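Local coordinates for protein peptide amidase (Stenotrophomonas maltophilia, PDB 1M22) that probably hydrolyses amide bonds, as amidase signature enzymes do, using a serine nucleophile, at residues A[273-278]-A[408-413]; A[310-315]-A[399-404]; A[447-452]-A[461-466]. One frame throughout, in Å; residues are numbered along the deposited sequence.

Contact 1: A[273-278]-A[408-413]; sequences GKRIGL and HQLDAL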
loop_
_atom_site.group_PDB
_atom_site.type_symbol
_atom_site.label_atom_id
_atom_site.label_comp_id
_atom_site.label_asym_id
_atom_site.label_seq_id
_atom_site.Cartn_x
_atom_site.Cartn_y
_atom_site.Cartn_z
ATOM N N GLY A 273 8.036 -18.811 20.307
ATOM C CA GLY A 273 7.539 -20.074 19.793
ATOM C C GLY A 273 7.272 -20.111 18.300
ATOM O O GLY A 273 6.915 -21.158 17.760
ATOM N N LYS A 274 7.444 -18.980 17.625
ATOM C CA LYS A 274 7.203 -18.927 16.189
ATOM C C LYS A 274 8.356 -19.537 15.407
ATOM O O LYS A 274 9.478 -19.629 15.900
ATOM C CB LYS A 274 7.000 -17.480 15.730
ATOM C CG LYS A 274 5.778 -16.782 16.301
ATOM C CD LYS A 274 4.486 -17.469 15.882
ATOM C CE LYS A 274 3.281 -16.562 16.106
ATOM N NZ LYS A 274 3.185 -16.066 17.506
ATOM N N ARG A 275 8.061 -19.954 14.182
ATOM C CA ARG A 275 9.059 -20.539 13.299
ATOM C C ARG A 275 9.037 -19.724 12.014
ATOM O O ARG A 275 7.991 -19.556 11.386
ATOM C CB ARG A 275 8.735 -22.011 13.035
ATOM C CG ARG A 275 8.851 -22.888 14.284
ATOM C CD ARG A 275 8.447 -24.328 13.999
ATOM N NE ARG A 275 9.248 -24.903 12.925
ATOM C CZ ARG A 275 10.512 -25.291 13.051
ATOM N NH1 ARG A 275 11.133 -25.178 14.219
ATOM N NH2 ARG A 275 11.163 -25.769 12.000
ATOM N N ILE A 276 10.204 -19.216 11.633
ATOM C CA ILE A 276 10.329 -18.367 10.458
ATOM C C ILE A 276 11.342 -18.883 9.448
ATOM O O ILE A 276 12.412 -19.369 9.815
ATOM C CB ILE A 276 10.756 -16.942 10.882
ATOM C CG1 ILE A 276 9.675 -16.317 11.759
ATOM C CG2 ILE A 276 11.040 -16.081 9.659
ATOM C CD1 ILE A 276 10.064 -14.967 12.336
ATOM N N GLY A 277 10.993 -18.768 8.172
ATOM C CA GLY A 277 11.895 -19.180 7.119
ATOM C C GLY A 277 12.500 -17.955 6.450
ATOM O O GLY A 277 11.774 -17.107 5.925
ATOM N N LEU A 278 13.824 -17.844 6.490
ATOM C CA LEU A 278 14.522 -16.723 5.859
ATOM C C LEU A 278 14.780 -17.120 4.411
ATOM O O LEU A 278 15.577 -18.020 4.140
ATOM C CB LEU A 278 15.846 -16.443 6.573
ATOM C CG LEU A 278 16.736 -15.357 5.958
ATOM C CD1 LEU A 278 15.988 -14.031 5.887
ATOM C CD2 LEU A 278 17.998 -15.219 6.793
ATOM N N HIS A 408 8.865 -26.877 6.621
ATOM C CA HIS A 408 9.568 -26.703 7.893
ATOM C C HIS A 408 8.620 -26.258 9.002
ATOM O O HIS A 408 9.060 -25.767 10.042
ATOM C CB HIS A 408 10.689 -25.669 7.735
ATOM C CG HIS A 408 11.824 -26.134 6.878
ATOM N ND1 HIS A 408 12.905 -26.826 7.381
ATOM C CD2 HIS A 408 12.035 -26.025 5.545
ATOM C CE1 HIS A 408 13.732 -27.123 6.395
ATOM N NE2 HIS A 408 13.228 -26.648 5.271
ATOM N N GLN A 409 7.325 -26.460 8.774
ATOM C CA GLN A 409 6.275 -26.067 9.711
ATOM C C GLN A 409 6.520 -24.645 10.203
ATOM O O GLN A 409 6.694 -24.396 11.399
ATOM C CB GLN A 409 6.193 -27.029 10.901
ATOM C CG GLN A 409 4.857 -26.910 11.629
ATOM C CD GLN A 409 4.684 -27.905 12.754
ATOM O OE1 GLN A 409 4.889 -29.104 12.576
ATOM N NE2 GLN A 409 4.286 -27.412 13.920
ATOM N N LEU A 410 6.513 -23.718 9.251
ATOM C CA LEU A 410 6.757 -22.308 9.521
ATOM C C LEU A 410 5.482 -21.485 9.650
ATOM O O LEU A 410 4.428 -21.838 9.115
ATOM C CB LEU A 410 7.613 -21.718 8.400
ATOM C CG LEU A 410 8.905 -22.474 8.085
ATOM C CD1 LEU A 410 9.527 -21.905 6.823
ATOM C CD2 LEU A 410 9.867 -22.374 9.261
ATOM N N ASP A 411 5.604 -20.367 10.360
ATOM C CA ASP A 411 4.500 -19.439 10.565
ATOM C C ASP A 411 4.560 -18.307 9.553
ATOM O O ASP A 411 3.545 -17.697 9.231
ATOM C CB ASP A 411 4.561 -18.845 11.968
ATOM C CG ASP A 411 4.323 -19.875 13.035
ATOM O OD1 ASP A 411 5.292 -20.287 13.706
ATOM O OD2 ASP A 411 3.156 -20.281 13.185
ATOM N N ALA A 412 5.761 -18.028 9.062
ATOM C CA ALA A 412 5.949 -16.963 8.092
ATOM C C ALA A 412 7.283 -17.091 7.386
ATOM O O ALA A 412 8.178 -17.825 7.821
ATOM C CB ALA A 412 5.865 -15.604 8.784
ATOM N N LEU A 413 7.394 -16.371 6.277
ATOM C CA LEU A 413 8.614 -16.319 5.493
ATOM C C LEU A 413 9.057 -14.865 5.576
ATOM O O LEU A 413 8.222 -13.960 5.558
ATOM C CB LEU A 413 8.334 -16.687 4.034
ATOM C CG LEU A 413 7.696 -18.059 3.814
ATOM C CD1 LEU A 413 7.367 -18.254 2.343
ATOM C CD2 LEU A 413 8.647 -19.142 4.297
#
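Asp-411 meets Arg-275 backbone to backbone and through its carboxylate. Arg-275 N donates to Asp-411 OD1 at 2.8 Å, on the anti lone pair of that oxygen, while Asp-411 N returns a nearly straight bond of 2.7 Å to Arg-275 O. In Asp-411, chi1 of -66° puts CG beside the backbone N, and OD1 takes the place a backbone carbonyl would have in a sheet. Its other oxygen, OD2, is salt-bridged to Lys-472 of helix 470-484. The aliphatic part of Lys-274 passes the carboxylate at about a right angle, CD 3.7 Å from Asp-411 OD1, and its NZ goes on to Gly-270 O.

Beyond this point two parallel strands run side by side, Ile-276 paired with Ala-412 and Gly-277 with Leu-413. Gly-277 N binds Ala-412 O at 3.0 Å. This is the dense part of the contact: Leu-410 CD1 lies over the bare CA of Gly-277 at 3.6 Å, and CD2 of the same leucine touches the carbonyl carbon of Ile-276. Ile-276 and Ala-412 face the other way, toward helix 470-484.

The outer side is polar and nearer solvent, with His-408 and Gln-409 exposed. There Arg-275 reaches over the turn that ends helix 383-407, a Schellman motif with Gln-409 at C-prime. Its NE and NH2 both grip the single carbonyl His-408 O, NH2 at 2.9 Å, with the oxygen in the guanidinium plane. NE also makes a weak bond to Gln-409 O.

Carbonyls at a helix C-terminus carry partial negative charge, so a guanidinium placed against them is probably favourable; the polar grip ties the helix end to the strand, while Leu-410 packs on buried Gly-277.

Contact 2: A[310-315]-A[399-404]; sequences VELPNQ and EGIDAA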
loop_
_atom_site.group_PDB
_atom_site.type_symbol
_atom_site.label_atom_id
_atom_site.label_comp_id
_atom_site.label_asym_id
_atom_site.label_seq_id
_atom_site.Cartn_x
_atom_site.Cartn_y
_atom_site.Cartn_z
ATOM N N VAL A 310 15.544 -21.066 3.985
ATOM C CA VAL A 310 14.728 -21.876 3.094
ATOM C C VAL A 310 14.612 -21.230 1.721
ATOM O O VAL A 310 14.844 -20.031 1.563
ATOM C CB VAL A 310 13.298 -22.083 3.662
ATOM C CG1 VAL A 310 13.367 -22.700 5.052
ATOM C CG2 VAL A 310 12.549 -20.760 3.697
ATOM N N GLU A 311 14.263 -22.039 0.729
ATOM C CA GLU A 311 14.086 -21.553 -0.629
ATOM C C GLU A 311 12.610 -21.666 -0.976
ATOM O O GLU A 311 11.958 -22.658 -0.643
ATOM C CB GLU A 311 14.914 -22.383 -1.614
ATOM C CG GLU A 311 16.415 -22.254 -1.431
ATOM C CD GLU A 311 17.194 -23.012 -2.487
ATOM O OE1 GLU A 311 17.039 -24.249 -2.571
ATOM O OE2 GLU A 311 17.960 -22.371 -3.236
ATOM N N LEU A 312 12.079 -20.640 -1.628
ATOM C CA LEU A 312 10.677 -20.634 -2.016
ATOM C C LEU A 312 10.494 -21.467 -3.277
ATOM O O LEU A 312 11.057 -21.152 -4.325
ATOM C CB LEU A 312 10.208 -19.199 -2.275
ATOM C CG LEU A 312 8.730 -19.022 -2.629
ATOM C CD1 LEU A 312 7.869 -19.408 -1.439
ATOM C CD2 LEU A 312 8.468 -17.575 -3.022
ATOM N N PRO A 313 9.715 -22.555 -3.191
ATOM C CA PRO A 313 9.495 -23.393 -4.371
ATOM C C PRO A 313 8.792 -22.594 -5.466
ATOM O O PRO A 313 7.906 -21.786 -5.180
ATOM C CB PRO A 313 8.620 -24.526 -3.831
ATOM C CG PRO A 313 9.018 -24.611 -2.387
ATOM C CD PRO A 313 9.096 -23.157 -1.996
ATOM N N ASN A 314 9.202 -22.814 -6.711
ATOM C CA ASN A 314 8.614 -22.139 -7.866
ATOM C C ASN A 314 8.850 -20.633 -7.934
ATOM O O ASN A 314 8.127 -19.920 -8.631
ATOM C CB ASN A 314 7.108 -22.414 -7.931
ATOM C CG ASN A 314 6.796 -23.862 -8.241
ATOM O OD1 ASN A 314 7.266 -24.407 -9.239
ATOM N ND2 ASN A 314 5.997 -24.493 -7.389
ATOM N N GLN A 315 9.861 -20.152 -7.221
ATOM C CA GLN A 315 10.187 -18.728 -7.216
ATOM C C GLN A 315 10.197 -18.125 -8.624
ATOM O O GLN A 315 11.030 -18.484 -9.457
ATOM C CB GLN A 315 11.552 -18.514 -6.550
ATOM C CG GLN A 315 12.177 -17.142 -6.783
ATOM C CD GLN A 315 11.388 -16.012 -6.150
ATOM O OE1 GLN A 315 10.210 -15.818 -6.447
ATOM N NE2 GLN A 315 12.041 -15.256 -5.275
ATOM N N GLU A 399 1.624 -24.289 -4.089
ATOM C CA GLU A 399 2.906 -24.878 -4.441
ATOM C C GLU A 399 4.084 -23.922 -4.284
ATOM O O GLU A 399 5.210 -24.237 -4.672
ATOM C CB GLU A 399 2.834 -25.422 -5.871
ATOM C CG GLU A 399 1.935 -26.651 -5.991
ATOM C CD GLU A 399 1.603 -27.022 -7.426
ATOM O OE1 GLU A 399 2.437 -26.776 -8.320
ATOM O OE2 GLU A 399 0.507 -27.575 -7.653
ATOM N N GLY A 400 3.816 -22.758 -3.696
ATOM C CA GLY A 400 4.855 -21.767 -3.477
ATOM C C GLY A 400 4.998 -21.459 -1.999
ATOM O O GLY A 400 5.682 -22.176 -1.268
ATOM N N ILE A 401 4.342 -20.393 -1.551
ATOM C CA ILE A 401 4.399 -20.005 -0.150
ATOM C C ILE A 401 3.956 -21.139 0.780
ATOM O O ILE A 401 4.627 -21.433 1.772
ATOM C CB ILE A 401 3.517 -18.759 0.112
ATOM C CG1 ILE A 401 4.178 -17.517 -0.499
ATOM C CG2 ILE A 401 3.286 -18.578 1.612
ATOM C CD1 ILE A 401 3.282 -16.286 -0.518
ATOM N N ASP A 402 2.838 -21.785 0.461
ATOM C CA ASP A 402 2.348 -22.856 1.321
ATOM C C ASP A 402 3.285 -24.056 1.370
ATOM O O ASP A 402 3.418 -24.700 2.409
ATOM C CB ASP A 402 0.950 -23.302 0.890
ATOM C CG ASP A 402 -0.086 -22.211 1.064
ATOM O OD1 ASP A 402 0.015 -21.439 2.043
ATOM O OD2 ASP A 402 -1.007 -22.133 0.227
ATOM N N ALA A 403 3.938 -24.358 0.253
ATOM C CA ALA A 403 4.866 -25.482 0.220
ATOM C C ALA A 403 6.056 -25.197 1.134
ATOM O O ALA A 403 6.523 -26.079 1.854
ATOM C CB ALA A 403 5.343 -25.731 -1.208
ATOM N N ALA A 404 6.546 -23.961 1.112
ATOM C CA ALA A 404 7.674 -23.586 1.955
ATOM C C ALA A 404 7.272 -23.600 3.428
ATOM O O ALA A 404 8.022 -24.077 4.279
ATOM C CB ALA A 404 8.190 -22.206 1.560
HETATM O O HOH W 1 4.864 -26.884 -8.493
#
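Leu-312 sets CG anti to its backbone N (chi1 -177°), and from there CD1 reaches the helix, where it rests 3.5 Å from Gly-400 O and also touches Ala-404 CB. In Asn-314, chi1 of -68° puts CG beside the backbone N instead, and chi2 of -55° turns ND2 to Glu-399 O. Both side chains hang from a type II turn, Leu-312 to Gln-315, with Pro-313 and Asn-314 at its corners and Asn-314 at positive phi.

Asn-314 ND2 donates to Glu-399 O at 2.8 Å, coming from above the carbonyl plane. A water also accepts from ND2, at 2.9 Å. The side chain of Glu-399 runs on to a salt bridge with Arg-394.

Between these two points lies the proline ring: Pro-313 CD packs on Ala-404 CB at 3.8 Å and Pro-313 CG on Ala-403 CB at 4.0 Å. Pro-313 CB rests on the Glu-399 carbonyl. Gly-400 CA makes a CA-H...O contact to Pro-313 O at 3.5 Å. Farther in, Leu-312 and Ala-404 both pack on Leu-413 of strand 412-416.

Helix 383-407 is kinked here, and Ala-403 N makes no bond to the preceding turn. Glu-399 O, its usual α-helical acceptor, is taken up by the asparagine amide, so the loop supplies a donor to a carbonyl left over by the irregular helix.

Contact 3: A[447-452]-A[461-466]; sequences LTVPMG and LLFMGT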
loop_
_atom_site.group_PDB
_atom_site.type_symbol
_atom_site.label_atom_id
_atom_site.label_comp_id
_atom_site.label_asym_id
_atom_site.label_seq_id
_atom_site.Cartn_x
_atom_site.Cartn_y
_atom_site.Cartn_z
ATOM N N LEU A 447 3.711 -8.000 4.758
ATOM C CA LEU A 447 3.864 -6.830 5.611
ATOM C C LEU A 447 5.338 -6.479 5.727
ATOM O O LEU A 447 6.155 -7.338 6.068
ATOM C CB LEU A 447 3.294 -7.175 6.994
ATOM C CG LEU A 447 3.018 -6.147 8.095
ATOM C CD1 LEU A 447 2.326 -6.847 9.262
ATOM C CD2 LEU A 447 4.311 -5.504 8.554
ATOM N N THR A 448 5.685 -5.227 5.439
ATOM C CA THR A 448 7.073 -4.801 5.547
ATOM C C THR A 448 7.244 -3.856 6.734
ATOM O O THR A 448 6.395 -3.004 6.988
ATOM C CB THR A 448 7.567 -4.112 4.240
ATOM O OG1 THR A 448 8.952 -3.765 4.380
ATOM C CG2 THR A 448 6.759 -2.860 3.939
ATOM N N VAL A 449 8.343 -4.040 7.462
ATOM C CA VAL A 449 8.684 -3.226 8.630
ATOM C C VAL A 449 10.102 -2.687 8.450
ATOM O O VAL A 449 10.998 -3.415 8.032
ATOM C CB VAL A 449 8.660 -4.064 9.937
ATOM C CG1 VAL A 449 8.981 -3.175 11.137
ATOM C CG2 VAL A 449 7.310 -4.733 10.107
ATOM N N PRO A 450 10.321 -1.401 8.759
ATOM C CA PRO A 450 11.665 -0.829 8.613
ATOM C C PRO A 450 12.709 -1.629 9.392
ATOM O O PRO A 450 12.481 -1.984 10.550
ATOM C CB PRO A 450 11.497 0.575 9.176
ATOM C CG PRO A 450 10.091 0.915 8.793
ATOM C CD PRO A 450 9.345 -0.361 9.130
ATOM N N MET A 451 13.848 -1.915 8.769
ATOM C CA MET A 451 14.886 -2.661 9.465
ATOM C C MET A 451 16.252 -1.981 9.436
ATOM O O MET A 451 17.243 -2.542 9.900
ATOM C CB MET A 451 14.992 -4.089 8.918
ATOM C CG MET A 451 15.681 -4.247 7.584
ATOM S SD MET A 451 16.184 -5.978 7.392
ATOM C CE MET A 451 17.267 -6.100 8.679
ATOM N N GLY A 452 16.300 -0.768 8.900
ATOM C CA GLY A 452 17.556 -0.046 8.849
ATOM C C GLY A 452 17.709 0.763 7.582
ATOM O O GLY A 452 16.738 1.033 6.877
ATOM N N LEU A 461 12.107 -5.120 6.172
ATOM C CA LEU A 461 12.048 -6.561 6.393
ATOM C C LEU A 461 10.627 -6.995 6.035
ATOM O O LEU A 461 9.642 -6.506 6.613
ATOM C CB LEU A 461 12.340 -6.896 7.857
ATOM C CG LEU A 461 12.288 -8.383 8.218
ATOM C CD1 LEU A 461 13.386 -9.134 7.477
ATOM C CD2 LEU A 461 12.450 -8.541 9.720
ATOM N N LEU A 462 10.528 -7.906 5.076
ATOM C CA LEU A 462 9.243 -8.404 4.602
ATOM C C LEU A 462 8.800 -9.676 5.307
ATOM O O LEU A 462 9.601 -10.587 5.520
ATOM C CB LEU A 462 9.331 -8.689 3.103
ATOM C CG LEU A 462 8.080 -9.243 2.423
ATOM C CD1 LEU A 462 7.058 -8.139 2.257
ATOM C CD2 LEU A 462 8.457 -9.824 1.067
ATOM N N PHE A 463 7.522 -9.717 5.673
ATOM C CA PHE A 463 6.909 -10.888 6.299
ATOM C C PHE A 463 5.790 -11.352 5.365
ATOM O O PHE A 463 4.985 -10.540 4.903
ATOM C CB PHE A 463 6.259 -10.559 7.651
ATOM C CG PHE A 463 7.228 -10.221 8.750
ATOM C CD1 PHE A 463 7.858 -8.983 8.784
ATOM C CD2 PHE A 463 7.479 -11.127 9.780
ATOM C CE1 PHE A 463 8.721 -8.646 9.829
ATOM C CE2 PHE A 463 8.339 -10.800 10.828
ATOM C CZ PHE A 463 8.960 -9.556 10.851
ATOM N N MET A 464 5.740 -12.650 5.081
ATOM C CA MET A 464 4.684 -13.211 4.234
ATOM C C MET A 464 4.098 -14.440 4.922
ATOM O O MET A 464 4.821 -15.201 5.568
ATOM C CB MET A 464 5.218 -13.616 2.854
ATOM C CG MET A 464 5.701 -12.458 1.983
ATOM S SD MET A 464 6.038 -12.956 0.268
ATOM C CE MET A 464 7.482 -13.991 0.498
ATOM N N GLY A 465 2.789 -14.620 4.785
ATOM C CA GLY A 465 2.130 -15.763 5.393
ATOM C C GLY A 465 1.063 -16.322 4.476
ATOM O O GLY A 465 0.858 -15.818 3.372
ATOM N N THR A 466 0.373 -17.367 4.922
ATOM C CA THR A 466 -0.675 -17.952 4.100
ATOM C C THR A 466 -1.952 -17.117 4.222
ATOM O O THR A 466 -2.027 -16.183 5.020
ATOM C CB THR A 466 -0.950 -19.422 4.501
ATOM O OG1 THR A 466 -1.777 -20.037 3.505
ATOM C CG2 THR A 466 -1.648 -19.495 5.853
#
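Leu-447 and Phe-463 form a hydrogen-bonded antiparallel pair: Leu-447 N to Phe-463 O and Phe-463 N to Leu-447 O are both 2.8 Å. Two residues on, Val-449 and Leu-461 do the same, with Leu-461 N to Val-449 O nearly straight (175°). Thr-448 and Leu-462 sit between as the non-hydrogen-bonded pair, Thr-448 CA making a CA-H contact to Leu-461 O at 3.3 Å.

On the face of Leu-447, Val-449, Leu-461 and Phe-463, the phenyl ring turns its edge to Leu-447 O, CD1 3.6 Å away, and Val-449 CG2 meets CE1. For Met-451, chi1 of 76° puts CG in the crowded position, 3.9 Å from Leu-461 N; beyond it SD lies 4.0 Å from Leu-461 CB, the side chains crossing at about a right angle. Here Met-451 and Gly-452 both face Val-459 in a classic beta bulge that shifts the pairing.

The next shell packs against these groups: helix 470-484 through Ala-477 and Tyr-480, helix 289-302 against Met-451 and Leu-461. On the reverse face Thr-448 packs on helix 191-196. The touching residues are all buried; with four amides bonded across the pair and Thr-448 OG1 hydrogen-bonded to Thr-417 OG1, little polar cost should remain.

How the contacts relate
All three contacts belong to one half of the large mixed sheet and its helical cover. Contacts 1 and 3 share that sheet, their centres about 13 Å apart: Leu-413 O and Met-464 N, 2.8 Å apart, join strand 412-416 to the hairpin. Contact 2, centred about 12 Å from contact 1, continues it at the sheet edge, where Val-310 N probably bonds Leu-278 O, and helix 383-407 leads through a short turn into strand 412-416. Asp-402 OD1 and Thr-466 OG1, at 2.7 Å, link contact 2 to contact 3. Contact 3 lies nearest the active site, without touching it: the Thr-448 side chain is about 11 Å from that of the nucleophile Ser-189; the other two are structural and distant from it.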